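Local coordinates for gala protein type 1, 3 or 4 (Legionella pneumophila subsp. pneumophila, PDB 4XA9) that probably binds small GTPases through its leucine-rich repeats and may stimulate their GTP hydrolysis, at residues T94-S99 with I118-L123; E82-L87 with K109-N114; I198-T203 with Q221-G226. One frame throughout, in Å; residues are numbered along the deposited sequence.

Contact 1: residues T94-S99 with I118-L123; sequences TTLDVS and ITLYAL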
loop_
_atom_site.group_PDB
_atom_site.type_symbol
_atom_site.label_atom_id
_atom_site.label_comp_id
_atom_site.label_asym_id
_atom_site.label_seq_id
_atom_site.Cartn_x
_atom_site.Cartn_y
_atom_site.Cartn_z
ATOM N N THR A 94 7.081 -6.078 -21.323
ATOM C CA THR A 94 7.303 -7.383 -20.704
ATOM C C THR A 94 7.131 -7.283 -19.189
ATOM O O THR A 94 6.825 -8.270 -18.514
ATOM C CB THR A 94 8.715 -7.936 -21.014
ATOM O OG1 THR A 94 9.703 -6.998 -20.578
ATOM C CG2 THR A 94 8.886 -8.196 -22.509
ATOM N N THR A 95 7.354 -6.082 -18.662
ATOM C CA THR A 95 7.154 -5.796 -17.240
ATOM C C THR A 95 6.135 -4.681 -17.098
ATOM O O THR A 95 6.357 -3.569 -17.574
ATOM C CB THR A 95 8.467 -5.383 -16.541
ATOM O OG1 THR A 95 9.372 -6.493 -16.535
ATOM C CG2 THR A 95 8.202 -4.956 -15.102
ATOM N N LEU A 96 5.016 -4.980 -16.453
ATOM C CA LEU A 96 3.892 -4.050 -16.424
ATOM C C LEU A 96 3.319 -3.865 -15.026
ATOM O O LEU A 96 3.068 -4.840 -14.317
ATOM C CB LEU A 96 2.785 -4.538 -17.364
ATOM C CG LEU A 96 1.456 -3.778 -17.402
ATOM C CD1 LEU A 96 1.643 -2.357 -17.944
ATOM C CD2 LEU A 96 0.450 -4.542 -18.256
ATOM N N ASP A 97 3.110 -2.609 -14.644
ATOM C CA ASP A 97 2.394 -2.280 -13.419
ATOM C C ASP A 97 1.094 -1.554 -13.762
ATOM O O ASP A 97 1.118 -0.416 -14.227
ATOM C CB ASP A 97 3.269 -1.421 -12.497
ATOM C CG ASP A 97 2.650 -1.210 -11.127
ATOM O OD1 ASP A 97 1.455 -1.510 -10.961
ATOM O OD2 ASP A 97 3.355 -0.734 -10.215
ATOM N N VAL A 98 -0.037 -2.216 -13.530
ATOM C CA VAL A 98 -1.345 -1.601 -13.750
ATOM C C VAL A 98 -2.137 -1.536 -12.450
ATOM O O VAL A 98 -3.368 -1.501 -12.471
ATOM C CB VAL A 98 -2.190 -2.370 -14.797
ATOM C CG1 VAL A 98 -1.621 -2.183 -16.195
ATOM C CG2 VAL A 98 -2.280 -3.851 -14.441
ATOM N N SER A 99 -1.428 -1.535 -11.324
ATOM C CA SER A 99 -2.075 -1.510 -10.012
ATOM C C SER A 99 -2.988 -0.288 -9.879
ATOM O O SER A 99 -2.716 0.754 -10.472
ATOM C CB SER A 99 -1.023 -1.513 -8.902
ATOM O OG SER A 99 -0.157 -2.630 -9.028
ATOM N N ILE A 118 6.112 -10.906 -18.793
ATOM C CA ILE A 118 6.895 -11.708 -17.861
ATOM C C ILE A 118 6.527 -11.376 -16.412
ATOM O O ILE A 118 6.416 -12.267 -15.567
ATOM C CB ILE A 118 8.406 -11.483 -18.052
ATOM C CG1 ILE A 118 8.802 -11.678 -19.515
ATOM C CG2 ILE A 118 9.195 -12.433 -17.175
ATOM C CD1 ILE A 118 10.267 -11.382 -19.789
ATOM N N THR A 119 6.341 -10.088 -16.132
ATOM C CA THR A 119 6.028 -9.627 -14.782
ATOM C C THR A 119 4.817 -8.705 -14.768
ATOM O O THR A 119 4.746 -7.756 -15.547
ATOM C CB THR A 119 7.218 -8.883 -14.158
ATOM O OG1 THR A 119 8.317 -9.784 -13.992
ATOM C CG2 THR A 119 6.845 -8.292 -12.816
ATOM N N LEU A 120 3.867 -8.987 -13.881
ATOM C CA LEU A 120 2.669 -8.162 -13.767
ATOM C C LEU A 120 2.390 -7.736 -12.329
ATOM O O LEU A 120 2.216 -8.573 -11.435
ATOM C CB LEU A 120 1.449 -8.903 -14.328
ATOM C CG LEU A 120 0.104 -8.172 -14.206
ATOM C CD1 LEU A 120 0.115 -6.882 -15.016
ATOM C CD2 LEU A 120 -1.057 -9.057 -14.623
ATOM N N TYR A 121 2.353 -6.427 -12.116
ATOM C CA TYR A 121 1.886 -5.864 -10.854
ATOM C C TYR A 121 0.472 -5.373 -11.082
ATOM O O TYR A 121 0.235 -4.558 -11.979
ATOM C CB TYR A 121 2.778 -4.715 -10.375
ATOM C CG TYR A 121 4.241 -5.075 -10.242
ATOM C CD1 TYR A 121 4.744 -5.585 -9.058
ATOM C CD2 TYR A 121 5.118 -4.904 -11.309
ATOM C CE1 TYR A 121 6.076 -5.916 -8.931
ATOM C CE2 TYR A 121 6.459 -5.231 -11.195
ATOM C CZ TYR A 121 6.930 -5.737 -10.001
ATOM O OH TYR A 121 8.258 -6.069 -9.874
ATOM N N ALA A 122 -0.473 -5.871 -10.294
ATOM C CA ALA A 122 -1.867 -5.509 -10.503
ATOM C C ALA A 122 -2.595 -5.414 -9.177
ATOM O O ALA A 122 -3.720 -5.896 -9.043
ATOM C CB ALA A 122 -2.559 -6.526 -11.425
ATOM N N LEU A 123 -1.940 -4.799 -8.201
ATOM C CA LEU A 123 -2.514 -4.628 -6.871
ATOM C C LEU A 123 -3.810 -3.838 -6.961
ATOM O O LEU A 123 -3.930 -2.934 -7.793
ATOM C CB LEU A 123 -1.538 -3.899 -5.940
ATOM C CG LEU A 123 -0.248 -4.576 -5.475
ATOM C CD1 LEU A 123 0.758 -4.697 -6.616
ATOM C CD2 LEU A 123 0.363 -3.783 -4.328
HETATM O O HOH W 1 10.173 -7.824 -13.816
#
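Thr94 O is shared by two amides, Ile118 N, just before the neighbouring strand, at 2.7 Å, and Thr119 N, the first of that strand. The parallel pairing then runs on. Leu96 uses both its backbone polar atoms, its N giving to Thr119 O and its O taking Tyr121 N at 2.8 Å, and Val98 N finishes the series on Tyr121 O. Past the strands side chains take over. Val98 O accepts Asn125 ND2 and Ala122 O accepts Asn148 ND2, asparagines that stitch successive repeats. Ser99 OG accepts Leu123 N (2.9 Å, bent to 137°) and donates to Asp97 OD1 at 2.8 Å, an oxygen that also receives Ser99 N in an Asx turn. With CG anti to the backbone N (chi1 -172°), the Asp97 carboxylate lies against Tyr121 CB. Its OD2 is bonded to a polar side chain of another protein's chain, and that chain also stacks a ring on Tyr121, whose OH meets Lys142. A water joins Thr119 OG1, 2.7 Å away, to Thr95 OG1 on the same sheet face. On the other face Leu96 CD2 packs on Leu120 CD1 at 4.0 Å, side by side. Here helix 104-113, the crossover of this beta-alpha-beta unit, sets Leu111 against Leu96, Val98 and Leu120, while strands 71-73 and 142-144 flank the pair in the parallel part of the sheet.

Contact 2: residues E82-L87 with K109-N114; sequences EGAQWL and KALAAN
Ala110 O takes two amides from the end of its own helix, Ala113 N at 3.0 Å and, weakly, Asn114 N at 3.3 Å, while the methyl of the same residue faces the neighbouring helix. No hydrogen bond passes between the two segments; they meet through carbon. Ala110 CB points toward Gln85 and rests 3.6 Å from Gln85 CA, and the small methyl lets the backbones come close, with Gln85 CA and Ala110 CA 5.1 Å apart. Gln85 CG, anti to its carbonyl carbon (chi1 -73°), adds a second touch on that methyl at 3.9 Å, and the chain runs on extended beyond it. Leu111 supplies the bulk. Its two methyls divide the work: CD1 sits by Ala84 CB at 4.2 Å, whereas CD2 comes up to Ala84 O at 3.6 Å and stands near Leu87 CB as well. Asn114 leans toward the end of helix 80-87, but its OD1 accepts Lys116 N, two residues on in the chain. Inward, Leu87 and Leu111 both reach Leu96 of strand 95-97, forming part of the hydrophobic core between helices and sheet. The axes of 82-87 and 109-113 pass 7.9 Å apart and are nearly parallel, 13° between them, as expected of successive helices stacked side by side along the outer, convex wall of a leucine-rich-repeat solenoid.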
loop_
_atom_site.group_PDB
_atom_site.type_symbol
_atom_site.label_atom_id
_atom_site.label_comp_id
_atom_site.label_asym_id
_atom_site.label_seq_id
_atom_site.Cartn_x
_atom_site.Cartn_y
_atom_site.Cartn_z
ATOM N N GLU A 82 -10.812 -1.719 -20.369
ATOM C CA GLU A 82 -10.421 -1.498 -21.759
ATOM C C GLU A 82 -8.970 -1.040 -21.882
ATOM O O GLU A 82 -8.295 -1.367 -22.854
ATOM C CB GLU A 82 -11.353 -0.486 -22.425
ATOM C CG GLU A 82 -12.734 -1.038 -22.718
ATOM C CD GLU A 82 -13.626 -0.027 -23.404
ATOM O OE1 GLU A 82 -13.375 0.288 -24.589
ATOM O OE2 GLU A 82 -14.578 0.454 -22.753
ATOM N N GLY A 83 -8.491 -0.289 -20.898
ATOM C CA GLY A 83 -7.102 0.136 -20.893
ATOM C C GLY A 83 -6.200 -1.079 -20.806
ATOM O O GLY A 83 -5.224 -1.204 -21.546
ATOM N N ALA A 84 -6.542 -1.985 -19.899
ATOM C CA ALA A 84 -5.807 -3.234 -19.759
ATOM C C ALA A 84 -5.904 -4.080 -21.032
ATOM O O ALA A 84 -4.934 -4.711 -21.440
ATOM C CB ALA A 84 -6.323 -4.022 -18.557
ATOM N N GLN A 85 -7.073 -4.091 -21.658
ATOM C CA GLN A 85 -7.251 -4.856 -22.886
ATOM C C GLN A 85 -6.282 -4.377 -23.967
ATOM O O GLN A 85 -5.686 -5.178 -24.692
ATOM C CB GLN A 85 -8.698 -4.753 -23.374
ATOM C CG GLN A 85 -9.683 -5.547 -22.526
ATOM C CD GLN A 85 -11.126 -5.305 -22.922
ATOM O OE1 GLN A 85 -11.407 -4.795 -24.009
ATOM N NE2 GLN A 85 -12.051 -5.660 -22.036
ATOM N N TRP A 86 -6.134 -3.074 -24.050
ATOM C CA TRP A 86 -5.275 -2.455 -25.019
ATOM C C TRP A 86 -3.802 -2.674 -24.773
ATOM O O TRP A 86 -3.075 -2.967 -25.652
ATOM C CB TRP A 86 -5.685 -1.007 -25.339
ATOM C CG TRP A 86 -6.618 -1.162 -26.440
ATOM C CD1 TRP A 86 -7.934 -1.433 -26.341
ATOM C CD2 TRP A 86 -6.276 -1.290 -27.832
ATOM N NE1 TRP A 86 -8.445 -1.670 -27.570
ATOM C CE2 TRP A 86 -7.462 -1.564 -28.515
ATOM C CE3 TRP A 86 -5.087 -1.145 -28.561
ATOM C CZ2 TRP A 86 -7.511 -1.724 -29.912
ATOM C CZ3 TRP A 86 -5.129 -1.280 -29.951
ATOM C CH2 TRP A 86 -6.330 -1.584 -30.611
ATOM N N LEU A 87 -3.406 -2.523 -23.537
ATOM C CA LEU A 87 -2.032 -2.799 -23.148
ATOM C C LEU A 87 -1.639 -4.226 -23.528
ATOM O O LEU A 87 -0.476 -4.500 -23.819
ATOM C CB LEU A 87 -1.843 -2.585 -21.644
ATOM C CG LEU A 87 -1.740 -1.132 -21.180
ATOM C CD1 LEU A 87 -1.665 -1.055 -19.654
ATOM C CD2 LEU A 87 -0.525 -0.478 -21.806
ATOM N N LYS A 109 -8.165 -10.562 -17.907
ATOM C CA LYS A 109 -8.408 -11.609 -18.895
ATOM C C LYS A 109 -7.523 -11.390 -20.118
ATOM O O LYS A 109 -6.863 -12.310 -20.612
ATOM C CB LYS A 109 -9.880 -11.625 -19.306
ATOM C CG LYS A 109 -10.272 -12.784 -20.208
ATOM C CD LYS A 109 -11.681 -12.589 -20.753
ATOM C CE LYS A 109 -12.174 -13.819 -21.495
ATOM N NZ LYS A 109 -12.416 -14.957 -20.568
ATOM N N ALA A 110 -7.503 -10.154 -20.597
ATOM C CA ALA A 110 -6.674 -9.792 -21.740
ATOM C C ALA A 110 -5.183 -9.913 -21.426
ATOM O O ALA A 110 -4.422 -10.485 -22.206
ATOM C CB ALA A 110 -7.007 -8.378 -22.198
ATOM N N LEU A 111 -4.766 -9.372 -20.285
ATOM C CA LEU A 111 -3.357 -9.393 -19.914
ATOM C C LEU A 111 -2.829 -10.815 -19.766
ATOM O O LEU A 111 -1.683 -11.102 -20.113
ATOM C CB LEU A 111 -3.137 -8.622 -18.610
ATOM C CG LEU A 111 -3.343 -7.117 -18.717
ATOM C CD1 LEU A 111 -3.185 -6.473 -17.357
ATOM C CD2 LEU A 111 -2.365 -6.511 -19.720
ATOM N N ALA A 112 -3.667 -11.708 -19.253
ATOM C CA ALA A 112 -3.237 -13.075 -19.012
ATOM C C ALA A 112 -3.030 -13.806 -20.331
ATOM O O ALA A 112 -2.303 -14.798 -20.391
ATOM C CB ALA A 112 -4.249 -13.806 -18.143
ATOM N N ALA A 113 -3.669 -13.309 -21.386
ATOM C CA ALA A 113 -3.552 -13.908 -22.715
ATOM C C ALA A 113 -2.352 -13.358 -23.486
ATOM O O ALA A 113 -1.988 -13.880 -24.538
ATOM C CB ALA A 113 -4.834 -13.686 -23.507
ATOM N N ASN A 114 -1.736 -12.302 -22.956
ATOM C CA ASN A 114 -0.526 -11.747 -23.551
ATOM C C ASN A 114 0.731 -12.516 -23.134
ATOM O O ASN A 114 1.223 -12.360 -22.015
ATOM C CB ASN A 114 -0.392 -10.269 -23.181
ATOM C CG ASN A 114 0.849 -9.628 -23.775
ATOM O OD1 ASN A 114 1.513 -10.207 -24.635
ATOM N ND2 ASN A 114 1.151 -8.412 -23.338
#

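Contact 3: residues I198-T203 with Q221-G226; sequences ITDKST and QITAAG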
loop_
_atom_site.group_PDB
_atom_site.type_symbol
_atom_site.label_atom_id
_atom_site.label_comp_id
_atom_site.label_asym_id
_atom_site.label_seq_id
_atom_site.Cartn_x
_atom_site.Cartn_y
_atom_site.Cartn_z
ATOM N N ILE A 198 -4.468 -17.256 7.271
ATOM C CA ILE A 198 -3.701 -18.494 7.293
ATOM C C ILE A 198 -3.324 -18.879 8.722
ATOM O O ILE A 198 -2.938 -18.025 9.521
ATOM C CB ILE A 198 -2.454 -18.355 6.404
ATOM C CG1 ILE A 198 -2.891 -18.034 4.969
ATOM C CG2 ILE A 198 -1.597 -19.603 6.443
ATOM C CD1 ILE A 198 -1.756 -17.819 4.022
ATOM N N THR A 199 -3.451 -20.162 9.054
ATOM C CA THR A 199 -3.171 -20.607 10.421
ATOM C C THR A 199 -2.029 -21.611 10.468
ATOM O O THR A 199 -1.356 -21.845 9.463
ATOM C CB THR A 199 -4.407 -21.253 11.088
ATOM O OG1 THR A 199 -4.655 -22.539 10.501
ATOM C CG2 THR A 199 -5.633 -20.367 10.919
ATOM N N ASP A 200 -1.824 -22.202 11.643
ATOM C CA ASP A 200 -0.819 -23.247 11.827
ATOM C C ASP A 200 -1.065 -24.460 10.936
ATOM O O ASP A 200 -0.145 -25.217 10.652
ATOM C CB ASP A 200 -0.773 -23.704 13.293
ATOM C CG ASP A 200 -0.162 -22.668 14.209
ATOM O OD1 ASP A 200 0.522 -21.748 13.709
ATOM O OD2 ASP A 200 -0.356 -22.779 15.435
ATOM N N LYS A 201 -2.310 -24.647 10.510
ATOM C CA LYS A 201 -2.672 -25.763 9.639
ATOM C C LYS A 201 -1.881 -25.797 8.323
ATOM O O LYS A 201 -1.650 -26.868 7.763
ATOM C CB LYS A 201 -4.168 -25.721 9.318
ATOM C CG LYS A 201 -4.962 -26.886 9.876
ATOM C CD LYS A 201 -6.125 -27.247 8.960
ATOM C CE LYS A 201 -5.627 -27.689 7.590
ATOM N NZ LYS A 201 -6.734 -28.073 6.667
ATOM N N SER A 202 -1.478 -24.634 7.822
ATOM C CA SER A 202 -0.749 -24.598 6.556
ATOM C C SER A 202 0.732 -24.898 6.710
ATOM O O SER A 202 1.405 -25.227 5.730
ATOM C CB SER A 202 -0.899 -23.235 5.879
ATOM O OG SER A 202 -2.248 -22.961 5.559
ATOM N N THR A 203 1.252 -24.774 7.928
ATOM C CA THR A 203 2.696 -24.644 8.081
ATOM C C THR A 203 3.454 -25.935 7.804
ATOM O O THR A 203 4.586 -25.884 7.312
ATOM C CB THR A 203 3.067 -24.119 9.472
ATOM O OG1 THR A 203 2.626 -25.041 10.471
ATOM C CG2 THR A 203 2.416 -22.749 9.705
ATOM N N GLN A 221 -2.690 -15.806 11.257
ATOM C CA GLN A 221 -3.119 -16.349 12.546
ATOM C C GLN A 221 -2.136 -17.406 13.061
ATOM O O GLN A 221 -2.478 -18.229 13.906
ATOM C CB GLN A 221 -4.516 -16.961 12.432
ATOM C CG GLN A 221 -5.587 -16.012 11.919
ATOM C CD GLN A 221 -6.909 -16.722 11.661
ATOM O OE1 GLN A 221 -7.211 -17.750 12.271
ATOM N NE2 GLN A 221 -7.696 -16.181 10.735
ATOM N N ILE A 222 -0.917 -17.385 12.535
ATOM C CA ILE A 222 0.071 -18.404 12.862
ATOM C C ILE A 222 0.554 -18.224 14.305
ATOM O O ILE A 222 0.756 -17.098 14.756
ATOM C CB ILE A 222 1.241 -18.346 11.859
ATOM C CG1 ILE A 222 0.709 -18.609 10.446
ATOM C CG2 ILE A 222 2.346 -19.328 12.226
ATOM C CD1 ILE A 222 1.739 -18.417 9.343
ATOM N N THR A 223 0.705 -19.327 15.038
ATOM C CA THR A 223 1.167 -19.252 16.423
ATOM C C THR A 223 2.633 -19.666 16.513
ATOM O O THR A 223 3.282 -19.878 15.493
ATOM C CB THR A 223 0.329 -20.145 17.361
ATOM O OG1 THR A 223 0.663 -21.524 17.146
ATOM C CG2 THR A 223 -1.159 -19.937 17.116
ATOM N N ALA A 224 3.152 -19.777 17.734
ATOM C CA ALA A 224 4.539 -20.194 17.932
ATOM C C ALA A 224 4.760 -21.629 17.457
ATOM O O ALA A 224 5.870 -21.999 17.080
ATOM C CB ALA A 224 4.937 -20.055 19.391
ATOM N N ALA A 225 3.701 -22.431 17.483
ATOM C CA ALA A 225 3.779 -23.812 17.025
ATOM C C ALA A 225 4.036 -23.842 15.524
ATOM O O ALA A 225 4.901 -24.579 15.048
ATOM C CB ALA A 225 2.500 -24.568 17.370
ATOM N N GLY A 226 3.283 -23.028 14.788
ATOM C CA GLY A 226 3.464 -22.902 13.352
ATOM C C GLY A 226 4.838 -22.358 13.011
ATOM O O GLY A 226 5.485 -22.817 12.072
HETATM O O HOH W 2 -2.929 -21.011 14.068
#
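Asp200 reaches over from its loop to the start of helix 224-230, and most of the polar bonds across the contact centre on its carboxylate. Its OD1 accepts Thr223 N at 2.8 Å, a fairly straight bond (166°) that meets the oxygen on the syn side, somewhat out of the carboxylate plane. Asp200 OD2 is modelled so near Thr223 OG1 that the spacing is doubtful, though the hydroxyl is placed to donate there. Thr223 is the N-cap of that helix: its OG1 sits between the backbone N and the carbonyl carbon (chi1 74°) and accepts Ala225 N at 3.2 Å. The carboxylate thus lies at a helix N-terminus, where the helix dipole would probably favour its negative form. On the loop side, Asp200 O takes both Thr203 OG1, which turns back to donate, and Thr203 N. One backbone bond ties the loops directly, Gln221 N to Ile198 O at 2.8 Å, and a water extends the link by accepting from Asp200 N and donating to Gln221 O.

The pattern recurs along this leucine-rich-repeat solenoid. Thr199 OG1 is bonded to Asp176 much as Thr223 meets Asp200, and it also accepts Lys201 N in an ST turn; Ile198 N and Ile222 N are held by the side-chain oxygens of Asn220 and Asn244.

Contacts through carbon fill in the rest. Gln221 runs alongside Thr199, pointing the same way, with Gln221 OE1 3.3 Å from Thr199 CG2. Ile222 CG2 lies beside Asp200 OD1 at 3.4 Å, and Gly226 CA approaches that same oxygen. Thr203 points toward Gly226, setting CG2 3.8 Å from Gly226 CA.

From the N terminus, residues 82-87 open contact 2, 94-99 open contact 1, 109-114 close contact 2 and 118-123 close contact 1, so the two cross. Contact 2 closes the loop that carries strand 95-97 between two helices; contact 1 closes the one that carries helix 104-113 between two strands. They touch directly, Val98 CG1 lying 3.6 Å from Leu87 CD1, which joins the helical layer to the sheet. Contact 3 follows in series, closing 198-203 onto 221-226 nearer the C-terminal end, where it ties the lead-ins of two successive helices. Its nearest atoms lie about 16 Å from contact 1, and contact 2 is on the opposite side of the chain's centre.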